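Local structure of MstE (Scytonema sp. PCC 10023, 6SBF) at residues W44-F48 / G57-T62; T265-W270 / F351-V356. The protein probably catalyses class II cyclisation of an isoprenoid precursor, building the polycyclic scaffold of merosterol-type compounds. The protein carries 1 engineered substitution. The contacts are given in a common frame with arbitrary orientation. Numbering follows the deposited sequence.

How the interactions relate
Both contacts are buried, and their centres lie about 16 Å apart. Interaction 1 joins a short hairpin to the start of helix 59-69. Interaction 2 pairs two helices, 265-275 and 350-363, with its centre about 9 Å from the centre of the molecule. Their chemistry differs accordingly. Interaction 1 relies on backbone and threonine hydrogen bonds, with tryptophan and phenylalanine packing around them. Interaction 2 is van der Waals packing of threonine, alanine, valine and aromatic side chains. F351 links the two. Its N lies 3.1 Å from D47 OD2, a probable hydrogen bond. Its ring packs on F48 (F351 CD2 to F48 CE2, 3.7 Å) and on W60 (F351 CZ to W60 CZ2, 3.7 Å).

Interaction 1: residues W44-F48 / G57-T62; sequences WWQDF and GDEWVT
Residues 44-47 are extended. D47 enters a short strand and F48 continues it with an unusual positive phi (71°, psi 154°). G57 is also extended, and after D58 at the N-cap position the chain turns into helix 59-69. D47 and G57 form an antiparallel hydrogen-bonded pair, CA-CA 5.2 Å. D47 N donates to G57 O (3.1 Å). G57 N makes two weak bonds, to D47 O (2.9 Å) and to F48 O (3.4 Å). Glycine fits here because a CB on G57 would clash with D47 O.

T62, with chi1 m, donates from OG1 to W45 O (2.9 Å), so the first helical turn also holds the incoming chain. Two CA-H...O contacts add to this: Q46 CA to G57 O (3.1 Å) and D58 CA to W45 O (3.6 Å). One water bridges Q46 NE2 (3.0 Å) and, weakly, D58 OD2 (3.0 Å).

D47 and G57 belong to a small beta-hairpin (strands 47-50 and 55-57) linking helices 18-37 and 59-69 of the alpha6-alpha6 barrel; here it packs against the latter's first turn. D47 turns its carboxylate away, to F48 N (OD1, 3.1 Å) and to the backbone N atoms of N348, I350 and F351. E59 forms salt bridges with R91 and R94, and D58 with R91.

V61 (chi1 t) fills the apolar centre. Its CG1 is 4.0 Å from W45 CB and its CG2 is 4.1 Å from F48 CD2. The F48 and W60 rings are near parallel (23°) but slid apart, with centroids 5.0 Å apart. W44, chi1 m, brings its ring edge to T62 (CE3 to OG1, 3.3 Å) and packs on E59 (CZ3 to CA, 3.9 Å).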
loop_
_atom_site.group_PDB
_atom_site.type_symbol
_atom_site.label_atom_id
_atom_site.label_comp_id
_atom_site.label_asym_id
_atom_site.label_seq_id
_atom_site.Cartn_x
_atom_site.Cartn_y
_atom_site.Cartn_z
ATOM N N TRP A 44 -2.267 5.837 -17.722
ATOM C CA TRP A 44 -1.967 5.843 -16.268
ATOM C C TRP A 44 -3.202 5.494 -15.443
ATOM O O TRP A 44 -4.301 5.937 -15.761
ATOM C CB TRP A 44 -1.497 7.244 -15.860
ATOM C CG TRP A 44 -0.195 7.691 -16.434
ATOM C CD1 TRP A 44 -0.012 8.530 -17.495
ATOM C CD2 TRP A 44 1.119 7.380 -15.964
ATOM N NE1 TRP A 44 1.322 8.747 -17.718
ATOM C CE2 TRP A 44 2.043 8.048 -16.783
ATOM C CE3 TRP A 44 1.601 6.533 -14.968
ATOM C CZ2 TRP A 44 3.412 7.944 -16.596
ATOM C CZ3 TRP A 44 2.957 6.431 -14.775
ATOM C CH2 TRP A 44 3.855 7.132 -15.579
ATOM N N TRP A 45 -2.975 4.860 -14.291
ATOM C CA TRP A 45 -3.907 4.945 -13.164
ATOM C C TRP A 45 -3.595 6.182 -12.308
ATOM O O TRP A 45 -2.436 6.421 -12.002
ATOM C CB TRP A 45 -3.762 3.688 -12.306
ATOM C CG TRP A 45 -4.343 2.458 -12.933
ATOM C CD1 TRP A 45 -5.648 2.205 -13.178
ATOM C CD2 TRP A 45 -3.635 1.272 -13.344
ATOM N NE1 TRP A 45 -5.813 0.975 -13.778
ATOM C CE2 TRP A 45 -4.590 0.390 -13.866
ATOM C CE3 TRP A 45 -2.290 0.868 -13.315
ATOM C CZ2 TRP A 45 -4.217 -0.852 -14.405
ATOM C CZ3 TRP A 45 -1.907 -0.361 -13.851
ATOM C CH2 TRP A 45 -2.885 -1.220 -14.354
ATOM N N GLN A 46 -4.643 6.951 -12.056
ATOM C CA GLN A 46 -4.528 8.189 -11.289
ATOM C C GLN A 46 -5.400 8.097 -10.042
ATOM O O GLN A 46 -6.513 7.614 -10.093
ATOM C CB GLN A 46 -5.073 9.371 -12.085
ATOM C CG GLN A 46 -4.246 9.756 -13.277
ATOM C CD GLN A 46 -4.860 10.955 -13.970
ATOM O OE1 GLN A 46 -5.861 10.817 -14.633
ATOM N NE2 GLN A 46 -4.300 12.110 -13.756
ATOM N N ASP A 47 -4.890 8.662 -8.938
ATOM C CA ASP A 47 -5.735 8.767 -7.725
ATOM C C ASP A 47 -5.066 9.743 -6.789
ATOM O O ASP A 47 -3.901 10.015 -6.900
ATOM C CB ASP A 47 -6.026 7.426 -7.061
ATOM C CG ASP A 47 -7.486 7.202 -6.714
ATOM O OD1 ASP A 47 -8.183 8.249 -6.434
ATOM O OD2 ASP A 47 -7.936 6.038 -6.649
ATOM N N PHE A 48 -5.872 10.186 -5.797
ATOM C CA PHE A 48 -5.523 11.195 -4.792
ATOM C C PHE A 48 -5.435 12.565 -5.435
ATOM O O PHE A 48 -5.161 12.696 -6.630
ATOM C CB PHE A 48 -4.273 10.850 -3.989
ATOM C CG PHE A 48 -4.367 9.540 -3.231
ATOM C CD1 PHE A 48 -4.946 9.501 -1.970
ATOM C CD2 PHE A 48 -3.892 8.354 -3.790
ATOM C CE1 PHE A 48 -5.060 8.288 -1.301
ATOM C CE2 PHE A 48 -4.024 7.167 -3.089
ATOM C CZ PHE A 48 -4.584 7.137 -1.838
ATOM N N GLY A 57 -2.176 12.046 -8.164
ATOM C CA GLY A 57 -1.099 11.035 -8.259
ATOM C C GLY A 57 -1.190 10.216 -9.559
ATOM O O GLY A 57 -2.280 9.884 -9.992
ATOM N N ASP A 58 -0.006 9.864 -10.084
ATOM C CA ASP A 58 -0.008 8.948 -11.252
ATOM C C ASP A 58 1.139 7.929 -11.170
ATOM O O ASP A 58 0.817 6.739 -11.095
ATOM C CB ASP A 58 -0.073 9.714 -12.586
ATOM C CG ASP A 58 0.938 10.783 -12.905
ATOM O OD1 ASP A 58 2.034 10.825 -12.342
ATOM O OD2 ASP A 58 0.636 11.621 -13.816
ATOM N N GLU A 59 2.397 8.353 -11.100
ATOM C CA GLU A 59 3.509 7.369 -11.067
ATOM C C GLU A 59 3.294 6.426 -9.895
ATOM O O GLU A 59 3.393 5.219 -10.031
ATOM C CB GLU A 59 4.860 8.058 -10.933
ATOM C CG GLU A 59 5.227 8.940 -12.101
ATOM C CD GLU A 59 6.465 9.782 -11.932
ATOM O OE1 GLU A 59 7.408 9.373 -11.224
ATOM O OE2 GLU A 59 6.504 10.909 -12.549
ATOM N N TRP A 60 3.067 6.984 -8.683
ATOM C CA TRP A 60 2.901 6.161 -7.482
ATOM C C TRP A 60 1.677 5.251 -7.617
ATOM O O TRP A 60 1.734 4.038 -7.344
ATOM C CB TRP A 60 2.800 7.092 -6.283
ATOM C CG TRP A 60 2.281 6.413 -5.057
ATOM C CD1 TRP A 60 2.698 5.258 -4.490
ATOM C CD2 TRP A 60 1.241 6.891 -4.210
ATOM N NE1 TRP A 60 2.013 5.004 -3.337
ATOM C CE2 TRP A 60 1.091 5.985 -3.158
ATOM C CE3 TRP A 60 0.441 8.026 -4.272
ATOM C CZ2 TRP A 60 0.197 6.201 -2.109
ATOM C CZ3 TRP A 60 -0.432 8.227 -3.229
ATOM C CH2 TRP A 60 -0.584 7.322 -2.187
ATOM N N VAL A 61 0.540 5.803 -7.983
ATOM C CA VAL A 61 -0.726 5.065 -8.055
ATOM C C VAL A 61 -0.574 3.952 -9.087
ATOM O O VAL A 61 -1.013 2.804 -8.825
ATOM C CB VAL A 61 -1.894 5.991 -8.382
ATOM C CG1 VAL A 61 -3.153 5.204 -8.607
ATOM C CG2 VAL A 61 -2.093 6.971 -7.249
ATOM N N THR A 62 0.069 4.218 -10.206
ATOM C CA THR A 62 0.255 3.202 -11.284
ATOM C C THR A 62 1.206 2.099 -10.818
ATOM O O THR A 62 0.920 0.927 -11.092
ATOM C CB THR A 62 0.688 3.939 -12.546
ATOM O OG1 THR A 62 -0.413 4.698 -13.039
ATOM C CG2 THR A 62 1.132 2.999 -13.642
HETATM O O HOH W 1 -1.695 12.984 -12.495
#

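Interaction 2: residues T265-W270 / F351-V356; sequences TFATAW and FTTATV
This is a buried helix-helix contact near the centre of the molecule, between the start of helix 265-275 and the N-terminal part of helix 350-363. Both segments are regular alpha-helix. They run in nearly the same direction, with a signed crossing angle of 26° and a closest axis approach of 9.0 Å. The nearest CA atoms are those of F266 and T352 (5.7 Å) and of A269 and V356 (CA-CA 5.1 Å).

The closest backbone approach is at A269, whose CB is 3.8 Å from V356 CA and 4.0 Å from V356 CG2. T265 OG1 is 3.4 Å from T352 CG2. These hydroxyls have partners elsewhere: T265 OG1 bonds to S308, and T352 OG1 to D346.

T355, chi1 m, points at the other helix. Its OG1 donates to F351 O (2.8 Å) and also bonds to Y64. Its CG2 sits over one face of the W270 indole, 3.3 Å from W270 NE1, and 3.9 Å from A269 CB. F266, chi1 t, reaches across, its ring edge 3.6 Å (CE1) from T355 OG1. F266 CE1 also meets the ring edge of F351 at CE1, 3.9 Å away.

Helix 282-298 covers T265 and V356, while helix 215-229 packs on F266 and W270. Near-parallel helices with helix 282-298 between them in the sequence are consistent with successive inner helices of the alpha6-alpha6 barrel, as in the squalene-hopene cyclase family.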
loop_
_atom_site.group_PDB
_atom_site.type_symbol
_atom_site.label_atom_id
_atom_site.label_comp_id
_atom_site.label_asym_id
_atom_site.label_seq_id
_atom_site.Cartn_x
_atom_site.Cartn_y
_atom_site.Cartn_z
ATOM N N THR A 265 -13.106 -0.934 3.785
ATOM C CA THR A 265 -12.713 -1.850 2.718
ATOM C C THR A 265 -11.203 -1.950 2.620
ATOM O O THR A 265 -10.675 -3.089 2.473
ATOM C CB THR A 265 -13.376 -1.470 1.402
ATOM O OG1 THR A 265 -13.152 -0.099 1.157
ATOM C CG2 THR A 265 -14.866 -1.769 1.406
ATOM N N PHE A 266 -10.482 -0.861 2.721
ATOM C CA PHE A 266 -9.009 -0.838 2.634
ATOM C C PHE A 266 -8.380 -1.588 3.782
ATOM O O PHE A 266 -7.470 -2.429 3.575
ATOM C CB PHE A 266 -8.513 0.605 2.516
ATOM C CG PHE A 266 -7.039 0.816 2.349
ATOM C CD1 PHE A 266 -6.432 0.561 1.122
ATOM C CD2 PHE A 266 -6.263 1.342 3.358
ATOM C CE1 PHE A 266 -5.080 0.832 0.956
ATOM C CE2 PHE A 266 -4.948 1.665 3.206
ATOM C CZ PHE A 266 -4.352 1.402 1.980
ATOM N N ALA A 267 -8.781 -1.289 5.010
ATOM C CA ALA A 267 -8.159 -1.906 6.184
ATOM C C ALA A 267 -8.517 -3.399 6.153
ATOM O O ALA A 267 -7.697 -4.212 6.594
ATOM C CB ALA A 267 -8.604 -1.224 7.467
ATOM N N THR A 268 -9.725 -3.757 5.767
ATOM C CA THR A 268 -10.153 -5.172 5.743
ATOM C C THR A 268 -9.329 -5.962 4.701
ATOM O O THR A 268 -8.905 -7.082 5.003
ATOM C CB THR A 268 -11.652 -5.320 5.494
ATOM O OG1 THR A 268 -12.340 -4.616 6.534
ATOM C CG2 THR A 268 -12.112 -6.738 5.468
ATOM N N ALA A 269 -9.066 -5.380 3.550
ATOM C CA ALA A 269 -8.284 -6.066 2.498
ATOM C C ALA A 269 -6.860 -6.275 3.002
ATOM O O ALA A 269 -6.299 -7.391 2.821
ATOM C CB ALA A 269 -8.306 -5.222 1.241
ATOM N N TRP A 270 -6.271 -5.284 3.660
ATOM C CA TRP A 270 -4.918 -5.491 4.187
ATOM C C TRP A 270 -4.946 -6.526 5.318
ATOM O O TRP A 270 -3.986 -7.312 5.426
ATOM C CB TRP A 270 -4.259 -4.153 4.585
ATOM C CG TRP A 270 -3.699 -3.437 3.390
ATOM C CD1 TRP A 270 -4.127 -2.304 2.759
ATOM C CD2 TRP A 270 -2.548 -3.887 2.639
ATOM N NE1 TRP A 270 -3.323 -2.012 1.693
ATOM C CE2 TRP A 270 -2.373 -2.979 1.567
ATOM C CE3 TRP A 270 -1.691 -4.970 2.737
ATOM C CZ2 TRP A 270 -1.323 -3.130 0.650
ATOM C CZ3 TRP A 270 -0.647 -5.092 1.862
ATOM C CH2 TRP A 270 -0.488 -4.205 0.828
ATOM N N PHE A 351 -7.228 3.090 -5.991
ATOM C CA PHE A 351 -6.251 2.580 -5.010
ATOM C C PHE A 351 -6.955 1.536 -4.143
ATOM O O PHE A 351 -6.392 0.428 -3.918
ATOM C CB PHE A 351 -5.682 3.753 -4.215
ATOM C CG PHE A 351 -4.343 3.498 -3.563
ATOM C CD1 PHE A 351 -4.237 2.923 -2.302
ATOM C CD2 PHE A 351 -3.183 3.789 -4.256
ATOM C CE1 PHE A 351 -2.982 2.791 -1.735
ATOM C CE2 PHE A 351 -1.941 3.640 -3.692
ATOM C CZ PHE A 351 -1.838 3.166 -2.401
ATOM N N THR A 352 -8.140 1.824 -3.616
ATOM C CA THR A 352 -8.880 0.865 -2.781
ATOM C C THR A 352 -9.225 -0.388 -3.584
ATOM O O THR A 352 -9.039 -1.487 -3.084
ATOM C CB THR A 352 -10.137 1.530 -2.170
ATOM O OG1 THR A 352 -9.788 2.625 -1.311
ATOM C CG2 THR A 352 -10.920 0.536 -1.341
ATOM N N THR A 353 -9.808 -0.201 -4.750
ATOM C CA THR A 353 -10.257 -1.362 -5.535
ATOM C C THR A 353 -9.082 -2.299 -5.865
ATOM O O THR A 353 -9.256 -3.511 -5.773
ATOM C CB THR A 353 -10.982 -0.856 -6.790
ATOM O OG1 THR A 353 -12.174 -0.165 -6.380
ATOM C CG2 THR A 353 -11.432 -2.009 -7.661
ATOM N N ALA A 354 -7.956 -1.736 -6.247
ATOM C CA ALA A 354 -6.795 -2.590 -6.546
ATOM C C ALA A 354 -6.377 -3.382 -5.311
ATOM O O ALA A 354 -5.978 -4.544 -5.429
ATOM C CB ALA A 354 -5.682 -1.729 -7.082
ATOM N N THR A 355 -6.399 -2.728 -4.156
ATOM C CA THR A 355 -6.035 -3.409 -2.912
ATOM C C THR A 355 -6.977 -4.569 -2.653
ATOM O O THR A 355 -6.526 -5.698 -2.288
ATOM C CB THR A 355 -6.070 -2.405 -1.762
ATOM O OG1 THR A 355 -5.290 -1.232 -2.012
ATOM C CG2 THR A 355 -5.557 -3.049 -0.500
ATOM N N VAL A 356 -8.266 -4.326 -2.722
ATOM C CA VAL A 356 -9.270 -5.350 -2.445
ATOM C C VAL A 356 -9.093 -6.509 -3.422
ATOM O O VAL A 356 -9.087 -7.696 -2.989
ATOM C CB VAL A 356 -10.711 -4.824 -2.436
ATOM C CG1 VAL A 356 -11.696 -5.961 -2.283
ATOM C CG2 VAL A 356 -10.871 -3.713 -1.380
#